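Local atomic coordinates of cytidylyltransferase (Leptospira borgpetersenii serovar Hardjo-bovis, PDB entry 6OEW), a protein that probably transfers a cytidylyl group from CTP to a sugar or similar acceptor, in a metal-dependent reaction as in related nucleotidyltransferases. Residues 118-123 / 146-151; 140-145 / 222-227; 174-177 / 182-185. All coordinates share one frame; numbering follows the deposited sequence.

Contact 1 of 3, residues 118-123 / 146-151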
# COMPACT_ATOMS: atom_id res chain seq x y z
N ASP A 118 1.56 5.70 10.19
CA ASP A 118 2.43 6.56 10.99
C ASP A 118 2.94 5.84 12.23
O ASP A 118 4.09 6.03 12.64
CB ASP A 118 1.71 7.84 11.39
CG ASP A 118 1.47 8.78 10.21
OD1 ASP A 118 2.01 8.50 9.11
OD2 ASP A 118 0.77 9.79 10.39
N LEU A 119 2.08 5.03 12.86
CA LEU A 119 2.51 4.28 14.04
C LEU A 119 3.61 3.30 13.68
O LEU A 119 4.56 3.10 14.45
CB LEU A 119 1.33 3.52 14.65
CG LEU A 119 0.29 4.31 15.43
CD1 LEU A 119 -0.94 3.45 15.76
CD2 LEU A 119 0.93 4.85 16.73
N MET A 120 3.48 2.66 12.52
CA MET A 120 4.49 1.70 12.10
C MET A 120 5.80 2.39 11.79
O MET A 120 6.87 1.89 12.15
CB MET A 120 3.99 0.90 10.88
CG MET A 120 2.93 -0.14 11.27
SD MET A 120 2.30 -1.05 9.82
CE MET A 120 3.76 -1.95 9.30
N VAL A 121 5.74 3.56 11.14
CA VAL A 121 6.97 4.29 10.86
C VAL A 121 7.62 4.72 12.18
O VAL A 121 8.84 4.62 12.34
CB VAL A 121 6.72 5.50 9.95
CG1 VAL A 121 8.01 6.30 9.82
CG2 VAL A 121 6.23 5.07 8.52
N ASP A 122 6.81 5.21 13.13
CA ASP A 122 7.35 5.63 14.42
C ASP A 122 8.07 4.47 15.11
O ASP A 122 9.17 4.65 15.66
CB ASP A 122 6.22 6.17 15.32
CG ASP A 122 5.86 7.61 15.01
OD1 ASP A 122 6.55 8.24 14.17
OD2 ASP A 122 4.89 8.12 15.61
N LEU A 123 7.46 3.28 15.09
CA LEU A 123 8.12 2.11 15.67
C LEU A 123 9.45 1.82 14.98
O LEU A 123 10.45 1.52 15.64
CB LEU A 123 7.18 0.90 15.60
CG LEU A 123 7.61 -0.40 16.30
CD1 LEU A 123 7.65 -0.24 17.83
CD2 LEU A 123 6.70 -1.55 15.93
N MET A 146 -5.00 -3.26 4.10
CA MET A 146 -4.26 -2.37 4.97
C MET A 146 -2.75 -2.60 4.89
O MET A 146 -2.03 -2.16 5.78
CB MET A 146 -4.69 -2.54 6.44
CG MET A 146 -6.00 -1.92 6.84
SD MET A 146 -6.22 -0.20 6.37
CE MET A 146 -7.49 -0.46 5.13
N ASP A 147 -2.28 -3.29 3.85
CA ASP A 147 -0.91 -3.81 3.83
C ASP A 147 0.11 -2.68 3.81
O ASP A 147 0.04 -1.77 2.99
CB ASP A 147 -0.66 -4.70 2.61
CG ASP A 147 -1.63 -5.88 2.50
OD1 ASP A 147 -2.61 -5.98 3.25
OD2 ASP A 147 -1.37 -6.72 1.61
N ILE A 148 1.08 -2.77 4.72
CA ILE A 148 2.15 -1.79 4.84
C ILE A 148 3.43 -2.56 5.07
O ILE A 148 3.49 -3.44 5.94
CB ILE A 148 1.89 -0.81 6.00
CG1 ILE A 148 0.59 -0.02 5.76
CG2 ILE A 148 3.09 0.11 6.19
CD1 ILE A 148 -0.02 0.67 7.06
N GLU A 149 4.45 -2.24 4.28
CA GLU A 149 5.79 -2.76 4.47
C GLU A 149 6.73 -1.57 4.53
O GLU A 149 6.55 -0.60 3.79
CB GLU A 149 6.21 -3.72 3.32
CG GLU A 149 5.28 -4.90 3.24
CD GLU A 149 5.21 -5.53 1.85
OE1 GLU A 149 5.15 -4.77 0.85
OE2 GLU A 149 5.22 -6.77 1.78
N ILE A 150 7.68 -1.61 5.45
CA ILE A 150 8.66 -0.55 5.64
C ILE A 150 10.04 -1.18 5.65
O ILE A 150 10.29 -2.11 6.42
CB ILE A 150 8.41 0.22 6.96
CG1 ILE A 150 6.94 0.68 7.00
CG2 ILE A 150 9.35 1.39 7.02
CD1 ILE A 150 6.55 1.36 8.35
N PHE A 151 10.95 -0.65 4.84
CA PHE A 151 12.30 -1.17 4.87
C PHE A 151 13.29 -0.09 4.46
O PHE A 151 12.93 0.92 3.84
CB PHE A 151 12.45 -2.41 3.98
CG PHE A 151 11.76 -2.28 2.64
CD1 PHE A 151 12.40 -1.67 1.58
CD2 PHE A 151 10.48 -2.76 2.46
CE1 PHE A 151 11.77 -1.55 0.33
CE2 PHE A 151 9.84 -2.64 1.24
CZ PHE A 151 10.48 -2.04 0.17
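M120 and V121 of helix 114-126 rest on I148, just before strand 149-152, and I150 within it. This is helix-on-sheet packing in the GT-A-like nucleotidyltransferase fold: the helix lies against the central mixed sheet. The side chains meet through apolar atoms and sulfur, and no hydrogen bond crosses the contact. All four are buried. I150 meets the helix with its terminal methyl. CD1 lies 3.6 Å from CB of M120 and 3.7 Å from CG2 of V121, so one methyl touches two successive helix residues. I148 takes the end of the methionine. SD of M120 is 3.8 Å from CB of I148, and the thioether runs across that isoleucine at a slant. The extended backbone alternates its side chains, so I148 and I150 face the helix and E149 points away. Farther out, E149 forms a salt bridge with R104, and I150 pairs through its backbone with L134. N136 bonds to the backbone of M146 and I148, which holds the approach to the strand. On the helix, D118 and D122 point away and bind S48 and K49. The bend at the end of M120 (chi3 66°) turns its CE toward I148, 3.7 Å from the backbone O.

Contact 2 of 3, residues 140-145 / 222-227; sequences RTFARG and FSYVDL
Y224 reaches from the first turn of helix 224-233 to F142 and A143, in the loop between strands 133-135 and 149-152. It ties this loop to the helix, away from the metal-binding D108. The two aromatic rings form an offset edge-to-face pair. The edge of F142 is turned to the face of Y224, with planes at 62° and centroids 5.6 Å apart. The closest ring atoms are CD1 of F142 and CE2 of Y224, at 3.7 Å. Y224 has its CG anti to the backbone N (chi1 171°), which carries the ring out from the helix toward the loop. The phenol oxygen then arrives at the loop backbone: N of A143 donates to OH of Y224 at 3.0 Å, with a nearly straight angle of 164°. CB of A143 lies 4.0 Å from CE1 of Y224, across the hydroxyl-bearing carbon from CE2. A capping box fixes the helix start: N of D226 donates to OG of S223, and N of S223 to OD1 of D226. D113 accepts from N of Y224, and I116 of helix 114-126 touches both aromatic side chains. The tyrosine thus joins apolar packing to a polar grip. Its hydroxyl satisfies a buried loop N-H and also has a weak hydrogen bond to D194.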
# COMPACT_ATOMS: atom_id res chain seq x y z
N ARG A 140 -1.09 -12.11 9.03
CA ARG A 140 -2.17 -11.18 8.73
C ARG A 140 -3.19 -11.14 9.86
O ARG A 140 -3.88 -12.14 10.12
CB ARG A 140 -2.86 -11.55 7.42
CG ARG A 140 -1.96 -11.30 6.22
CD ARG A 140 -2.63 -11.70 4.88
NE ARG A 140 -1.82 -11.21 3.77
CZ ARG A 140 -1.90 -9.97 3.29
NH1 ARG A 140 -2.79 -9.11 3.81
NH2 ARG A 140 -1.12 -9.58 2.29
N THR A 141 -3.32 -9.98 10.51
CA THR A 141 -4.41 -9.73 11.44
C THR A 141 -5.20 -8.48 11.13
O THR A 141 -6.23 -8.25 11.78
CB THR A 141 -3.90 -9.65 12.91
OG1 THR A 141 -2.81 -8.73 13.01
CG2 THR A 141 -3.47 -11.02 13.41
N PHE A 142 -4.77 -7.65 10.17
CA PHE A 142 -5.63 -6.61 9.61
C PHE A 142 -6.40 -7.18 8.42
O PHE A 142 -6.04 -8.21 7.84
CB PHE A 142 -4.81 -5.39 9.14
CG PHE A 142 -4.06 -4.71 10.24
CD1 PHE A 142 -4.64 -3.67 10.96
CD2 PHE A 142 -2.78 -5.12 10.56
CE1 PHE A 142 -3.95 -3.04 11.99
CE2 PHE A 142 -2.08 -4.49 11.63
CZ PHE A 142 -2.67 -3.45 12.31
N ALA A 143 -7.50 -6.51 8.08
CA ALA A 143 -8.19 -6.82 6.83
C ALA A 143 -7.22 -6.70 5.66
O ALA A 143 -6.30 -5.89 5.67
CB ALA A 143 -9.38 -5.89 6.62
N ARG A 144 -7.43 -7.52 4.63
CA ARG A 144 -6.67 -7.33 3.40
C ARG A 144 -6.95 -5.94 2.85
O ARG A 144 -8.08 -5.46 2.89
CB ARG A 144 -7.04 -8.38 2.37
CG ARG A 144 -6.26 -9.65 2.56
CD ARG A 144 -6.56 -10.72 1.51
NE ARG A 144 -5.95 -11.97 1.96
CZ ARG A 144 -4.71 -12.33 1.68
NH1 ARG A 144 -4.23 -13.48 2.15
NH2 ARG A 144 -3.94 -11.57 0.91
N GLY A 145 -5.90 -5.27 2.37
CA GLY A 145 -6.04 -3.89 1.96
C GLY A 145 -5.48 -2.86 2.92
O GLY A 145 -5.51 -1.66 2.59
N PHE A 222 -12.01 8.77 7.90
CA PHE A 222 -12.39 7.74 8.86
C PHE A 222 -11.24 6.76 9.09
O PHE A 222 -10.42 6.52 8.20
CB PHE A 222 -13.61 6.98 8.36
CG PHE A 222 -13.44 6.36 6.99
CD1 PHE A 222 -12.92 5.09 6.86
CD2 PHE A 222 -13.84 7.04 5.84
CE1 PHE A 222 -12.77 4.50 5.60
CE2 PHE A 222 -13.70 6.47 4.59
CZ PHE A 222 -13.17 5.19 4.47
N SER A 223 -11.17 6.21 10.30
CA SER A 223 -10.08 5.31 10.63
C SER A 223 -10.41 3.87 10.26
O SER A 223 -11.55 3.53 9.95
CB SER A 223 -9.74 5.40 12.13
OG SER A 223 -10.73 4.71 12.87
N TYR A 224 -9.38 3.02 10.29
CA TYR A 224 -9.56 1.59 10.08
C TYR A 224 -10.55 1.00 11.08
O TYR A 224 -11.48 0.29 10.69
CB TYR A 224 -8.21 0.86 10.19
CG TYR A 224 -8.33 -0.66 10.20
CD1 TYR A 224 -8.68 -1.36 9.03
CD2 TYR A 224 -8.12 -1.39 11.37
CE1 TYR A 224 -8.79 -2.73 9.03
CE2 TYR A 224 -8.23 -2.77 11.38
CZ TYR A 224 -8.57 -3.43 10.20
OH TYR A 224 -8.69 -4.79 10.19
N VAL A 225 -10.38 1.30 12.37
CA VAL A 225 -11.29 0.71 13.36
C VAL A 225 -12.73 1.18 13.14
O VAL A 225 -13.67 0.39 13.26
CB VAL A 225 -10.78 0.98 14.79
CG1 VAL A 225 -10.45 2.45 14.98
CG2 VAL A 225 -11.81 0.50 15.82
N ASP A 226 -12.92 2.46 12.78
CA ASP A 226 -14.28 2.91 12.44
C ASP A 226 -14.89 2.05 11.35
O ASP A 226 -16.07 1.71 11.39
CB ASP A 226 -14.29 4.37 11.96
CG ASP A 226 -13.74 5.33 12.98
OD1 ASP A 226 -13.22 6.39 12.55
OD2 ASP A 226 -13.82 5.03 14.18
N LEU A 227 -14.07 1.70 10.36
CA LEU A 227 -14.51 0.94 9.19
C LEU A 227 -14.91 -0.47 9.57
O LEU A 227 -15.95 -0.97 9.11
CB LEU A 227 -13.37 0.92 8.16
CG LEU A 227 -13.55 0.12 6.87
CD1 LEU A 227 -14.71 0.68 6.06
CD2 LEU A 227 -12.27 0.12 6.03

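Contact 3 of 3, residues 174-177 / 182-185; sequences PYVE and KFKF
F183 packs into the angle between Y175 and V176, two neighbours on the short helix 174-178. The chain leaves this helix, turns, and passes beside it at a steep angle before strand 185-187. The contact packs the short helix against the connection into this outermost strand of the sheet.

The aromatic contact is edge to edge. CZ of F183 lies 3.7 Å from CD2 of Y175, and each of these atoms is near the plane of the other ring. The two side chains cross at about a right angle. With chi1 of Y175 at -175°, the ring extends away from the backbone N and comes beside F183.

A CH-pi contact comes from V176. Its CG2 sits over one face of F183, 4.1 Å from the ring centroid and 14° off the ring normal. The methyl therefore meets the pi cloud of F183, while Y175 meets its rim.

A further apolar contact involves the other methyl of V176. CG1 turns to F185 and lies 3.6 Å from CD1. A chi1 of 171° lets the valine send one methyl to each phenylalanine.

At the outer end, the K182 chain crosses the hydroxyl end of Y175 at about a right angle. This is a van der Waals contact of a methylene with the phenol oxygen: CD of K182 is 3.7 Å from OH of Y175.

Other elements complete the site. L155 and L159 of helix 153-162 touch F183 and V176 respectively. K184, the centre of an inverse gamma turn, pairs through its backbone with E132 and F133.

No hydrogen bond or salt bridge joins the two segments. Their association rests on dispersion and on the weak polarity of C-H groups meeting an aromatic ring, with the valine buried and the lysine at the exposed margin.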
# COMPACT_ATOMS: atom_id res chain seq x y z
N PRO A 174 9.43 -11.28 -1.37
CA PRO A 174 9.36 -12.73 -1.09
C PRO A 174 10.61 -13.32 -0.48
O PRO A 174 10.50 -14.21 0.38
CB PRO A 174 9.11 -13.33 -2.49
CG PRO A 174 8.38 -12.31 -3.18
CD PRO A 174 9.00 -11.02 -2.76
N TYR A 175 11.80 -12.89 -0.90
CA TYR A 175 13.01 -13.45 -0.31
C TYR A 175 13.09 -13.13 1.18
O TYR A 175 13.57 -13.95 1.97
CB TYR A 175 14.25 -12.95 -1.04
CG TYR A 175 15.53 -13.59 -0.54
CD1 TYR A 175 16.05 -14.72 -1.15
CD2 TYR A 175 16.22 -13.06 0.56
CE1 TYR A 175 17.23 -15.31 -0.70
CE2 TYR A 175 17.39 -13.66 1.02
CZ TYR A 175 17.88 -14.77 0.39
OH TYR A 175 19.04 -15.35 0.85
N VAL A 176 12.63 -11.94 1.59
CA VAL A 176 12.64 -11.60 3.02
C VAL A 176 11.69 -12.51 3.78
O VAL A 176 12.06 -13.11 4.79
CB VAL A 176 12.28 -10.12 3.24
CG1 VAL A 176 12.08 -9.84 4.76
CG2 VAL A 176 13.37 -9.21 2.70
N GLU A 177 10.47 -12.65 3.26
CA GLU A 177 9.44 -13.43 3.95
C GLU A 177 9.83 -14.89 4.11
O GLU A 177 9.46 -15.52 5.11
CB GLU A 177 8.12 -13.30 3.18
CG GLU A 177 7.62 -11.87 3.15
CD GLU A 177 6.15 -11.77 2.80
OE1 GLU A 177 5.70 -12.58 1.97
OE2 GLU A 177 5.46 -10.89 3.37
N LYS A 182 17.34 -14.23 8.29
CA LYS A 182 18.48 -13.56 7.67
C LYS A 182 18.43 -12.03 7.78
O LYS A 182 19.40 -11.36 7.42
CB LYS A 182 18.59 -13.96 6.19
CG LYS A 182 18.87 -15.45 5.98
CD LYS A 182 19.09 -15.80 4.50
CE LYS A 182 19.42 -17.27 4.33
NZ LYS A 182 20.72 -17.61 4.96
N PHE A 183 17.33 -11.47 8.27
CA PHE A 183 17.15 -10.02 8.30
C PHE A 183 16.67 -9.57 9.67
O PHE A 183 16.18 -10.36 10.48
CB PHE A 183 16.14 -9.57 7.25
CG PHE A 183 16.50 -9.97 5.85
CD1 PHE A 183 17.31 -9.17 5.08
CD2 PHE A 183 16.01 -11.16 5.31
CE1 PHE A 183 17.65 -9.54 3.79
CE2 PHE A 183 16.35 -11.53 4.01
CZ PHE A 183 17.17 -10.72 3.26
N LYS A 184 16.82 -8.27 9.93
CA LYS A 184 16.28 -7.68 11.15
C LYS A 184 14.80 -7.42 10.88
O LYS A 184 14.35 -6.30 10.63
CB LYS A 184 17.09 -6.44 11.55
CG LYS A 184 18.57 -6.78 11.74
CD LYS A 184 19.40 -5.60 12.21
CE LYS A 184 20.82 -6.04 12.56
NZ LYS A 184 21.58 -4.90 13.12
N PHE A 185 14.03 -8.50 10.98
CA PHE A 185 12.65 -8.63 10.53
C PHE A 185 11.70 -8.52 11.72
O PHE A 185 11.93 -9.16 12.75
CB PHE A 185 12.48 -9.99 9.84
CG PHE A 185 11.07 -10.28 9.35
CD1 PHE A 185 10.65 -9.82 8.11
CD2 PHE A 185 10.20 -11.05 10.10
CE1 PHE A 185 9.37 -10.10 7.64
CE2 PHE A 185 8.92 -11.35 9.65
CZ PHE A 185 8.50 -10.87 8.41

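In the fold
Contacts 1 and 2 are buried, and contact 3 lies at the surface. Contact 1 sets a helix against the central sheet, and contact 3 sets another helix against the lead-in to edge strand 185-187; both lack hydrogen bonds between their segments. Contact 2 differs: it ties a loop to a helix start and adds a polar bond to its aromatic pair. Contacts 1 and 2 adjoin. D147 and R140 form a salt bridge between them, M146 packs on Y224, and helix 114-126 serves both through I116. Contact 3 does not touch either, though its V176 reaches strand 133-135, which also packs on M120 of contact 1.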